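Local coordinates for protein N-alpha-acetyltransferase 35, NatC auxiliary subunit (Saccharomyces cerevisiae, PDB 6YGA) that serves as the auxiliary subunit of the yeast NatC complex, which acetylates the N-terminal methionine of the L-A virus Gag protein, at residues 442-445 / 446-449; 99-102 / 103-107; 601-604 / 605-609; 639-642 / 643-647; 275-278 / 279-283. All blocks are in the same frame, centred on the assembly; numbering follows the deposited sequence.

Overall arrangement
The chain meets its five contacts in series, and none encloses or crosses another: each is local, made between residues three to five apart, along a helix or at its end, so none closes a long loop. Contact 2 comes first, ending helix 85-104 in the Mak10 range, beside the N-alpha-acetyltransferase 30 chain. Contact 5, on helix 276-280 about 20 Å away between centres, adjoins the N-alpha-acetyltransferase 38 chain. Across the chain's centre, contacts 1, 3 and 4 lie in the NAA35-like TPR-repeat range: the buried contact 1 sits in helix 433-456, contact 3 starts helix 603-613 and contact 4 lies along helix 619-653. Contacts 3 and 5 are farthest apart, about 60 Å between centres.

Contact 1: 442-445 / 446-449; sequences MKLS and SMIE
The backbone carbonyl of Met442 is gripped twice by Ser446, one turn further along helix 433-456. Ser446 OG donates to Met442 O at 2.8 Å, and Ser446 N donates to the same oxygen at 2.9 Å. The two donors arrive from opposite faces of the carbonyl plane, each tilted about 30° from it. With OG beside its own backbone N (chi1 -67°), the hydroxyl is folded back along the helix and lands on the preceding turn. Three ordinary helical bonds continue the ladder, from Met447 N to Lys443 O, from Ile448 N to Leu444 O and from Glu449 N to Ser445 O.

Another side of the helix is apolar. Leu444 CD1 meets the selenium of Met447 at 3.8 Å, the two side chains crossing at a slant; both methionines here are selenomethionine. Ile448 CD1 approaches Leu444 CG more loosely, at 4.5 Å. Helix 465-506 packs on this side through Leu475, Leu479 and Tyr471, while Phe413, Gln416 and Leu417 of helix 406-429 lie against Ser446.

Lys443 sends its ammonium group elsewhere, to a salt bridge with Asp421 and hydrogen bonds to Gln424 and Val597, and Glu449 OE2 bonds to the hydroxyls of Tyr721 and Tyr409. Both serine hydroxyls thus bond to carbonyls one turn back, Ser446 to Met442 O and Ser445 to Phe441 O. For Ser446 this is consistent with a polar residue lying against helix 406-429, while the charged ends find partners in neighbouring parts of the helical fold.

Contact 2: 99-102 / 103-107; sequences CVIS and WLNDY
The amide of Asn105 rests against Ile101: CG2 of Ile101 lies 3.7 Å from CG of Asn105, the two side chains set at a slant. Asn105 CG stands beside its own backbone N (chi1 -66°), which carries the amide back toward Ile101. Val100 O, from the preceding turn, approaches the indole of Trp103 obliquely, and one face of that ring carries Leu104 CD2, 3.5 Å above the plane and over its centre. Val100 and Leu104 run side by side and point the same way, with Val100 CG1 4.0 Å from Leu104 CD1.

The backbone is regular as far as the bonds from Trp103 N to Cys99 O and Leu104 N to Val100 O. Then Ile101 O takes two donors, Asn105 N at 2.7 Å and Asp106 N in a weak bond at 3.3 Å. This shared carbonyl accompanies the change from helix to turn, and Tyr107 follows with positive phi (63°).

Trp103 NE1 is held by the backbone oxygen of Asn178, and Asn105 ND2 by that of Gly299. Tyr107 meets Phe142 of the N-alpha-acetyltransferase 30 chain edge-to-face. The end of helix 85-104 thus has helix 142-167 against Val100 and Trp103, through Val155, Leu158, Thr159 and Val162, while the turn after it reaches the neighbouring subunit.

Contact 3: 601-604 / 605-609; sequences PEYE and VFQQT
This is the N-terminal start of helix 603-613, with Glu602 at the N-cap position and Pro601 just before it. Glu602 contributes its backbone carbonyl to the first turn: Phe606 N donates to Glu602 O at 3.3 Å, nearly in line with the carbonyl bond, while Val605 N makes a weak bond to the same atom. Bonds from Gln607 N to Tyr603 O and from Gln608 N to Glu604 O carry the helix on.

The main side-chain meeting is that of Gln607 with the ring of Tyr603. Gln607 NE2 lies over one face, 3.3 Å above the plane and displaced toward the rim. The amide and ring planes are 24° apart, and CG of Gln607 adds a CH-pi contact, 4.1 Å from the ring centroid. Two successive bends in the Gln607 side chain (chi1 -51°, chi2 -55°) curl the amide back over the phenol, whose CG is anti to the Tyr603 backbone N. Gln607 OE1 meanwhile takes a hydrogen bond from Asn570.

Phe606 turns its edge to the preceding loop. Its CE1 lies 3.4 Å from Pro601 O and 3.9 Å from Pro601 CB, and Glu602 O also sits in the ring plane. Outside, His585 and Trp470 meet Phe606 edge-to-face, and Glu604 forms a salt bridge with Arg582.

The edge of Phe606 thus faces two carbonyl oxygens, an approach its slightly positive ring hydrogens probably favour, and the amide of Gln607 is held between a pi face and Asn570. Aromatic and amide groups pack together where the loop enters the helix.

Contact 4: 639-642 / 643-647; sequences NVVS and SIDEI. With EDO (1,2-ethanediol), chain Y; EDO (1,2-ethanediol), chain C.
A stretch in the middle of the long helix 619-653 makes this contact, with one side packed between helices 511-564 and 668-701 and other positions at the surface. On the packed side Val640 CG1 meets Ile644 CD1 at 3.9 Å, the two side chains slanting across one another. Ile644 CG1 stands beside its own backbone N (chi1 -66°), so the chain turns back over the previous turn and brings CG1 to 3.3 Å from Val640 O. Tyr675 and Leu678 of helix 668-701 and Ile547 of helix 511-564 also pack on Ile644.

The straightest of the backbone bonds runs from Ile644 N to Val640 O, at 2.8 Å with an N-H...O angle of 170°; ordinary helical bonds join Ser643 to Asn639, Asp645 to Val641 and Glu646 to Ser642.

Two 1,2-ethanediol molecules, probably from the crystallisation liquor, occupy polar spots on the helix. Ser643 OG is hydrogen-bonded to O1 of the chain Y molecule at 3.1 Å, and CG2 of Val640 touches its C2 carbon at 3.9 Å. The chain C molecule donates from O1 to Asp645 OD2 at 2.7 Å, while its C1 carbon lies 3.7 Å from Val641 CG1. Asp645 OD1 is in a salt bridge with Lys679 of helix 668-701.

Each diol thus pairs a hydroxyl with a polar side chain and a carbon with a valine methyl. The carboxylate of Asp645 divides its oxygens between a lysine and a diol, and the nearby Lys679 probably favours the ionised form of Asp645.

Contact 5: 275-278 / 279-283; sequences TYIQ and KHRSN
Tyr276 and His280 form the tightly packed part of this short helix, an offset stack with ring centroids 4.2 Å apart and planes at 28°. His280 ND1 sits over one face of the phenol, 3.3 Å above its plane and toward the rim, while Tyr276 OH lies over the centre of the imidazole. Lys279 CG occupies the imidazole's opposite face. Tyr276 O gathers the turn: His280 N donates at 3.2 Å, Lys279 N comes from above the carbonyl plane at 3.0 Å, and His280 ND1 adds a weak bond in the plane of its own ring.

Beside the stack, Ile277 CG1 touches Arg281 CB at 3.7 Å, the two side chains pointing the same way. The Arg281 chain bends at chi3 (-91°), and its guanidinium bonds to the Met182 carbonyl and lies in a cation-pi contact with Phe184.

Gln278 and Asn283, though buried, are more loosely joined, through a bridging water. It donates to Gln278 OE1 at 2.9 Å and accepts from Asn283 ND2 at 2.6 Å; the same amide nitrogen makes only a weak bond to Gln278 O. Gln278 OE1 also accepts from Arg288 N, and Asn283 OD1 from Phe285 N.

Arg51 of the N-alpha-acetyltransferase 38 chain bonds to Arg281 O, and the backbone N of Met52 of that chain to Ser282 OG. The carbonyl of Arg281 and the hydroxyl of Ser282 therefore supply polar links to the partner subunit, just after the stacked pair of Tyr276 and His280.

Contact 1: 442-445 / 446-449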
# COMPACT_ATOMS: atom_id res chain seq x y z
N MSE B 442 16.29 13.01 -14.73
CA MSE B 442 15.57 12.37 -13.64
C MSE B 442 14.06 12.57 -13.76
O MSE B 442 13.29 11.64 -13.52
CB MSE B 442 16.07 12.89 -12.30
CG MSE B 442 17.51 12.53 -12.01
SE MSE B 442 17.74 10.62 -11.72
CE MSE B 442 16.74 10.48 -10.05
N LYS B 443 13.65 13.78 -14.12
CA LYS B 443 12.22 14.05 -14.27
C LYS B 443 11.62 13.20 -15.39
O LYS B 443 10.58 12.56 -15.20
CB LYS B 443 11.98 15.53 -14.54
CG LYS B 443 10.51 15.91 -14.56
CD LYS B 443 10.32 17.34 -15.00
CE LYS B 443 10.64 17.51 -16.48
NZ LYS B 443 10.52 18.92 -16.91
N LEU B 444 12.26 13.19 -16.56
CA LEU B 444 11.70 12.49 -17.71
C LEU B 444 11.74 10.98 -17.50
O LEU B 444 10.82 10.26 -17.91
CB LEU B 444 12.45 12.90 -18.98
CG LEU B 444 11.83 12.44 -20.30
CD1 LEU B 444 10.33 12.66 -20.30
CD2 LEU B 444 12.48 13.17 -21.46
N SER B 445 12.81 10.47 -16.87
CA SER B 445 12.85 9.05 -16.51
C SER B 445 11.76 8.71 -15.50
O SER B 445 11.17 7.63 -15.56
CB SER B 445 14.22 8.70 -15.92
OG SER B 445 15.23 8.75 -16.91
N SER B 446 11.47 9.63 -14.58
CA SER B 446 10.41 9.38 -13.61
C SER B 446 9.04 9.43 -14.28
O SER B 446 8.15 8.65 -13.92
CB SER B 446 10.49 10.40 -12.47
OG SER B 446 11.66 10.20 -11.69
N MSE B 447 8.86 10.32 -15.25
CA MSE B 447 7.60 10.40 -15.99
C MSE B 447 7.32 9.09 -16.71
O MSE B 447 6.19 8.60 -16.72
CB MSE B 447 7.63 11.55 -16.99
CG MSE B 447 7.70 12.95 -16.38
SE MSE B 447 8.02 14.34 -17.72
CE MSE B 447 6.27 14.38 -18.59
N ILE B 448 8.37 8.53 -17.31
CA ILE B 448 8.24 7.27 -18.04
C ILE B 448 7.97 6.12 -17.08
O ILE B 448 7.07 5.30 -17.29
CB ILE B 448 9.50 7.02 -18.89
CG1 ILE B 448 9.57 8.03 -20.04
CG2 ILE B 448 9.53 5.59 -19.40
CD1 ILE B 448 10.92 8.08 -20.73
N GLU B 449 8.75 6.05 -15.99
CA GLU B 449 8.56 4.99 -15.01
C GLU B 449 7.18 5.06 -14.37
O GLU B 449 6.53 4.04 -14.15
CB GLU B 449 9.66 5.07 -13.94
CG GLU B 449 9.52 4.07 -12.81
CD GLU B 449 9.97 2.67 -13.19
OE1 GLU B 449 10.51 2.50 -14.30
OE2 GLU B 449 9.79 1.75 -12.38

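Contact 2: 99-102 / 103-107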
# COMPACT_ATOMS: atom_id res chain seq x y z
N CYS B 99 3.12 -16.87 14.53
CA CYS B 99 2.38 -15.62 14.69
C CYS B 99 3.22 -14.43 14.26
O CYS B 99 2.70 -13.47 13.69
CB CYS B 99 1.92 -15.46 16.14
SG CYS B 99 0.46 -16.43 16.59
N VAL B 100 4.53 -14.48 14.52
CA VAL B 100 5.42 -13.42 14.05
C VAL B 100 5.41 -13.34 12.53
O VAL B 100 5.36 -12.25 11.95
CB VAL B 100 6.85 -13.64 14.60
CG1 VAL B 100 7.83 -12.65 13.98
CG2 VAL B 100 6.86 -13.52 16.12
N ILE B 101 5.43 -14.50 11.87
CA ILE B 101 5.41 -14.53 10.40
C ILE B 101 4.09 -13.99 9.87
O ILE B 101 4.06 -13.18 8.95
CB ILE B 101 5.69 -15.96 9.90
CG1 ILE B 101 7.09 -16.42 10.32
CG2 ILE B 101 5.53 -16.04 8.39
CD1 ILE B 101 7.37 -17.89 10.05
N SER B 102 2.97 -14.44 10.46
CA SER B 102 1.66 -13.97 10.03
C SER B 102 1.54 -12.46 10.18
O SER B 102 0.91 -11.79 9.35
CB SER B 102 0.57 -14.68 10.84
OG SER B 102 -0.73 -14.31 10.41
N TRP B 103 2.17 -11.90 11.22
CA TRP B 103 2.11 -10.46 11.46
C TRP B 103 2.88 -9.69 10.40
O TRP B 103 2.35 -8.75 9.79
CB TRP B 103 2.65 -10.17 12.86
CG TRP B 103 2.86 -8.72 13.18
CD1 TRP B 103 2.11 -7.67 12.77
CD2 TRP B 103 3.91 -8.18 13.99
NE1 TRP B 103 2.62 -6.49 13.27
CE2 TRP B 103 3.73 -6.78 14.03
CE3 TRP B 103 4.99 -8.73 14.69
CZ2 TRP B 103 4.57 -5.93 14.73
CZ3 TRP B 103 5.83 -7.89 15.39
CH2 TRP B 103 5.62 -6.50 15.40
N LEU B 104 4.14 -10.07 10.15
CA LEU B 104 5.02 -9.30 9.28
C LEU B 104 4.95 -9.75 7.82
O LEU B 104 4.90 -8.90 6.92
CB LEU B 104 6.46 -9.41 9.79
CG LEU B 104 6.67 -9.04 11.26
CD1 LEU B 104 8.09 -9.36 11.71
CD2 LEU B 104 6.35 -7.58 11.49
N ASN B 105 4.98 -11.06 7.57
CA ASN B 105 4.96 -11.55 6.19
C ASN B 105 3.57 -11.46 5.58
O ASN B 105 3.43 -11.07 4.41
CB ASN B 105 5.47 -12.99 6.14
CG ASN B 105 6.94 -13.12 6.51
OD1 ASN B 105 7.33 -12.82 7.63
ND2 ASN B 105 7.75 -13.57 5.56
N ASP B 106 2.53 -11.83 6.33
CA ASP B 106 1.18 -11.90 5.80
C ASP B 106 0.33 -10.68 6.18
O ASP B 106 -0.88 -10.68 5.91
CB ASP B 106 0.50 -13.18 6.27
CG ASP B 106 1.25 -14.43 5.84
OD1 ASP B 106 2.05 -14.35 4.88
OD2 ASP B 106 1.03 -15.50 6.45
N TYR B 107 0.93 -9.67 6.80
CA TYR B 107 0.27 -8.38 7.04
C TYR B 107 -0.95 -8.51 7.96
O TYR B 107 -1.95 -7.82 7.80
CB TYR B 107 -0.14 -7.71 5.73
CG TYR B 107 0.97 -7.59 4.70
CD1 TYR B 107 1.84 -6.51 4.72
CD2 TYR B 107 1.12 -8.55 3.71
CE1 TYR B 107 2.85 -6.40 3.78
CE2 TYR B 107 2.13 -8.44 2.76
CZ TYR B 107 2.99 -7.36 2.80
OH TYR B 107 4.00 -7.25 1.87

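Contact 3: 601-604 / 605-609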
# COMPACT_ATOMS: atom_id res chain seq x y z
N PRO B 601 1.04 16.50 -25.22
CA PRO B 601 0.33 16.69 -26.49
C PRO B 601 -1.16 16.91 -26.26
O PRO B 601 -1.77 16.34 -25.36
CB PRO B 601 0.59 15.38 -27.24
CG PRO B 601 1.85 14.85 -26.65
CD PRO B 601 1.80 15.23 -25.20
N GLU B 602 -1.73 17.77 -27.10
CA GLU B 602 -3.15 18.08 -27.01
C GLU B 602 -4.00 16.87 -27.38
O GLU B 602 -3.55 15.93 -28.03
CB GLU B 602 -3.49 19.26 -27.93
CG GLU B 602 -2.96 20.60 -27.46
CD GLU B 602 -3.72 21.14 -26.26
OE1 GLU B 602 -4.88 20.73 -26.04
OE2 GLU B 602 -3.16 21.98 -25.52
N TYR B 603 -5.26 16.91 -26.94
CA TYR B 603 -6.20 15.84 -27.23
C TYR B 603 -6.28 15.57 -28.73
O TYR B 603 -6.32 14.41 -29.16
CB TYR B 603 -7.57 16.20 -26.66
CG TYR B 603 -8.69 15.25 -27.01
CD1 TYR B 603 -8.91 14.11 -26.25
CD2 TYR B 603 -9.54 15.50 -28.07
CE1 TYR B 603 -9.94 13.24 -26.55
CE2 TYR B 603 -10.57 14.65 -28.38
CZ TYR B 603 -10.77 13.51 -27.62
OH TYR B 603 -11.80 12.66 -27.94
N GLU B 604 -6.26 16.63 -29.55
CA GLU B 604 -6.35 16.46 -30.99
C GLU B 604 -5.14 15.72 -31.56
O GLU B 604 -5.27 14.99 -32.55
CB GLU B 604 -6.51 17.82 -31.67
CG GLU B 604 -7.85 18.50 -31.42
CD GLU B 604 -7.91 19.24 -30.10
OE1 GLU B 604 -6.91 19.23 -29.36
OE2 GLU B 604 -8.97 19.84 -29.81
N VAL B 605 -3.97 15.89 -30.96
CA VAL B 605 -2.77 15.20 -31.44
C VAL B 605 -2.88 13.70 -31.18
O VAL B 605 -2.50 12.88 -32.03
CB VAL B 605 -1.51 15.80 -30.81
CG1 VAL B 605 -0.27 15.07 -31.30
CG2 VAL B 605 -1.41 17.29 -31.12
N PHE B 606 -3.40 13.32 -30.01
CA PHE B 606 -3.63 11.91 -29.71
C PHE B 606 -4.56 11.28 -30.75
O PHE B 606 -4.31 10.16 -31.21
CB PHE B 606 -4.23 11.75 -28.32
CG PHE B 606 -3.22 11.74 -27.20
CD1 PHE B 606 -2.81 12.93 -26.60
CD2 PHE B 606 -2.71 10.54 -26.71
CE1 PHE B 606 -1.89 12.92 -25.56
CE2 PHE B 606 -1.78 10.53 -25.67
CZ PHE B 606 -1.37 11.72 -25.10
N GLN B 607 -5.63 11.99 -31.12
CA GLN B 607 -6.59 11.44 -32.07
C GLN B 607 -5.98 11.31 -33.46
O GLN B 607 -6.14 10.28 -34.13
CB GLN B 607 -7.85 12.31 -32.11
CG GLN B 607 -8.43 12.61 -30.75
CD GLN B 607 -8.73 11.36 -29.95
OE1 GLN B 607 -9.33 10.41 -30.46
NE2 GLN B 607 -8.30 11.34 -28.69
N GLN B 608 -5.27 12.35 -33.91
CA GLN B 608 -4.72 12.33 -35.26
C GLN B 608 -3.64 11.26 -35.40
O GLN B 608 -3.57 10.57 -36.42
CB GLN B 608 -4.16 13.71 -35.62
CG GLN B 608 -3.56 13.79 -37.01
CD GLN B 608 -4.57 13.51 -38.10
OE1 GLN B 608 -5.76 13.81 -37.96
NE2 GLN B 608 -4.11 12.93 -39.20
N THR B 609 -2.80 11.11 -34.38
CA THR B 609 -1.74 10.10 -34.43
C THR B 609 -2.32 8.70 -34.61
O THR B 609 -1.80 7.90 -35.39
CB THR B 609 -0.89 10.17 -33.16
OG1 THR B 609 -0.27 11.46 -33.06
CG2 THR B 609 0.18 9.10 -33.18

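Contact 4: 639-642 / 643-647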
# COMPACT_ATOMS: atom_id res chain seq x y z
N ASN B 639 14.83 -7.42 -32.98
CA ASN B 639 15.84 -6.41 -32.69
C ASN B 639 15.89 -6.10 -31.21
O ASN B 639 16.97 -5.90 -30.64
CB ASN B 639 15.58 -5.14 -33.50
CG ASN B 639 15.78 -5.35 -34.99
OD1 ASN B 639 16.51 -6.24 -35.42
ND2 ASN B 639 15.12 -4.52 -35.80
N VAL B 640 14.72 -6.04 -30.56
CA VAL B 640 14.68 -5.82 -29.11
C VAL B 640 15.40 -6.95 -28.38
O VAL B 640 16.17 -6.71 -27.45
CB VAL B 640 13.23 -5.66 -28.63
CG1 VAL B 640 13.14 -5.80 -27.12
CG2 VAL B 640 12.68 -4.31 -29.07
N VAL B 641 15.15 -8.19 -28.81
CA VAL B 641 15.82 -9.34 -28.20
C VAL B 641 17.33 -9.22 -28.34
O VAL B 641 18.09 -9.49 -27.40
CB VAL B 641 15.29 -10.65 -28.81
CG1 VAL B 641 16.12 -11.84 -28.36
CG2 VAL B 641 13.82 -10.85 -28.43
N SER B 642 17.80 -8.80 -29.52
CA SER B 642 19.23 -8.60 -29.72
C SER B 642 19.78 -7.51 -28.80
O SER B 642 20.87 -7.67 -28.23
CB SER B 642 19.50 -8.26 -31.19
OG SER B 642 18.98 -9.26 -32.04
N SER B 643 19.04 -6.41 -28.62
CA SER B 643 19.50 -5.36 -27.72
C SER B 643 19.52 -5.84 -26.27
O SER B 643 20.48 -5.55 -25.54
CB SER B 643 18.62 -4.12 -27.86
OG SER B 643 18.81 -3.49 -29.11
N ILE B 644 18.48 -6.55 -25.84
CA ILE B 644 18.46 -7.10 -24.49
C ILE B 644 19.64 -8.04 -24.29
O ILE B 644 20.31 -8.01 -23.25
CB ILE B 644 17.12 -7.81 -24.22
CG1 ILE B 644 15.97 -6.81 -24.20
CG2 ILE B 644 17.18 -8.57 -22.89
CD1 ILE B 644 14.62 -7.44 -23.94
N ASP B 645 19.93 -8.87 -25.30
CA ASP B 645 21.05 -9.80 -25.19
C ASP B 645 22.37 -9.06 -25.01
O ASP B 645 23.19 -9.44 -24.16
CB ASP B 645 21.10 -10.70 -26.43
CG ASP B 645 20.10 -11.83 -26.36
OD1 ASP B 645 19.42 -11.96 -25.32
OD2 ASP B 645 19.98 -12.59 -27.35
N GLU B 646 22.59 -8.00 -25.79
CA GLU B 646 23.82 -7.21 -25.65
C GLU B 646 23.94 -6.62 -24.26
O GLU B 646 25.03 -6.61 -23.67
CB GLU B 646 23.85 -6.10 -26.71
CG GLU B 646 23.93 -6.58 -28.15
CD GLU B 646 24.03 -5.44 -29.14
OE1 GLU B 646 24.93 -4.59 -28.99
OE2 GLU B 646 23.20 -5.39 -30.08
N ILE B 647 22.84 -6.12 -23.70
CA ILE B 647 22.87 -5.58 -22.35
C ILE B 647 23.19 -6.68 -21.35
O ILE B 647 23.95 -6.47 -20.40
CB ILE B 647 21.53 -4.88 -22.02
CG1 ILE B 647 21.35 -3.66 -22.93
CG2 ILE B 647 21.47 -4.48 -20.55
CD1 ILE B 647 20.11 -2.84 -22.60
C1 EDO Y . 16.49 -0.96 -29.90
O1 EDO Y . 16.94 -1.08 -28.55
C2 EDO Y . 15.65 -2.17 -30.29
O2 EDO Y . 15.41 -2.12 -31.70
C1 EDO C . 17.31 -15.27 -27.58
O1 EDO C . 18.40 -14.76 -26.80
C2 EDO C . 17.11 -16.75 -27.28
O2 EDO C . 16.70 -16.92 -25.92

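Contact 5: 275-278 / 279-283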
# COMPACT_ATOMS: atom_id res chain seq x y z
N THR B 275 -8.70 -14.64 21.38
CA THR B 275 -9.11 -13.25 21.27
C THR B 275 -9.46 -12.64 22.63
O THR B 275 -10.13 -11.61 22.68
CB THR B 275 -10.31 -13.13 20.32
OG1 THR B 275 -11.34 -14.03 20.73
CG2 THR B 275 -9.89 -13.46 18.89
N TYR B 276 -9.00 -13.27 23.72
CA TYR B 276 -9.33 -12.80 25.06
C TYR B 276 -8.87 -11.37 25.28
O TYR B 276 -9.57 -10.57 25.91
CB TYR B 276 -8.69 -13.74 26.10
CG TYR B 276 -8.86 -13.33 27.55
CD1 TYR B 276 -7.94 -12.49 28.17
CD2 TYR B 276 -9.93 -13.81 28.30
CE1 TYR B 276 -8.09 -12.12 29.49
CE2 TYR B 276 -10.08 -13.44 29.63
CZ TYR B 276 -9.16 -12.60 30.22
OH TYR B 276 -9.31 -12.24 31.54
N ILE B 277 -7.69 -11.02 24.77
CA ILE B 277 -7.14 -9.69 25.02
C ILE B 277 -7.97 -8.61 24.34
O ILE B 277 -8.05 -7.48 24.82
CB ILE B 277 -5.66 -9.63 24.58
CG1 ILE B 277 -5.02 -8.34 25.07
CG2 ILE B 277 -5.55 -9.75 23.06
CD1 ILE B 277 -3.60 -8.16 24.59
N GLN B 278 -8.61 -8.94 23.21
CA GLN B 278 -9.48 -7.96 22.56
C GLN B 278 -10.71 -7.67 23.41
O GLN B 278 -11.28 -6.58 23.32
CB GLN B 278 -9.91 -8.46 21.18
CG GLN B 278 -8.76 -8.81 20.25
CD GLN B 278 -9.24 -9.23 18.87
OE1 GLN B 278 -10.10 -8.58 18.27
NE2 GLN B 278 -8.68 -10.32 18.35
N LYS B 279 -11.13 -8.62 24.24
CA LYS B 279 -12.39 -8.47 24.95
C LYS B 279 -12.21 -7.74 26.28
O LYS B 279 -13.11 -7.00 26.70
CB LYS B 279 -13.04 -9.84 25.16
CG LYS B 279 -14.30 -9.83 26.00
CD LYS B 279 -14.99 -11.19 25.95
CE LYS B 279 -16.30 -11.18 26.73
NZ LYS B 279 -17.17 -12.34 26.39
N HIS B 280 -11.08 -7.92 26.95
CA HIS B 280 -10.89 -7.41 28.30
C HIS B 280 -9.90 -6.25 28.39
O HIS B 280 -10.11 -5.34 29.20
CB HIS B 280 -10.45 -8.54 29.22
CG HIS B 280 -11.51 -9.57 29.46
ND1 HIS B 280 -11.63 -10.72 28.70
CD2 HIS B 280 -12.52 -9.61 30.36
CE1 HIS B 280 -12.65 -11.43 29.14
NE2 HIS B 280 -13.21 -10.78 30.14
N ARG B 281 -8.84 -6.25 27.59
CA ARG B 281 -7.96 -5.10 27.53
C ARG B 281 -8.66 -3.96 26.78
O ARG B 281 -9.54 -4.19 25.94
CB ARG B 281 -6.63 -5.47 26.86
CG ARG B 281 -5.72 -4.30 26.53
CD ARG B 281 -4.27 -4.73 26.41
NE ARG B 281 -3.57 -4.64 27.69
CZ ARG B 281 -2.82 -3.60 28.05
NH1 ARG B 281 -2.66 -2.57 27.23
NH2 ARG B 281 -2.22 -3.60 29.24
N SER B 282 -8.29 -2.73 27.12
CA SER B 282 -8.83 -1.55 26.45
C SER B 282 -8.65 -1.67 24.94
O SER B 282 -7.52 -1.84 24.46
CB SER B 282 -8.15 -0.29 26.97
OG SER B 282 -8.64 0.05 28.26
N ASN B 283 -9.76 -1.60 24.21
CA ASN B 283 -9.76 -1.79 22.77
C ASN B 283 -10.73 -0.79 22.15
O ASN B 283 -11.91 -0.77 22.50
CB ASN B 283 -10.16 -3.22 22.40
CG ASN B 283 -10.07 -3.50 20.91
OD1 ASN B 283 -9.58 -2.68 20.14
ND2 ASN B 283 -10.56 -4.67 20.51
O HOH W 1 -10.11 -5.66 18.15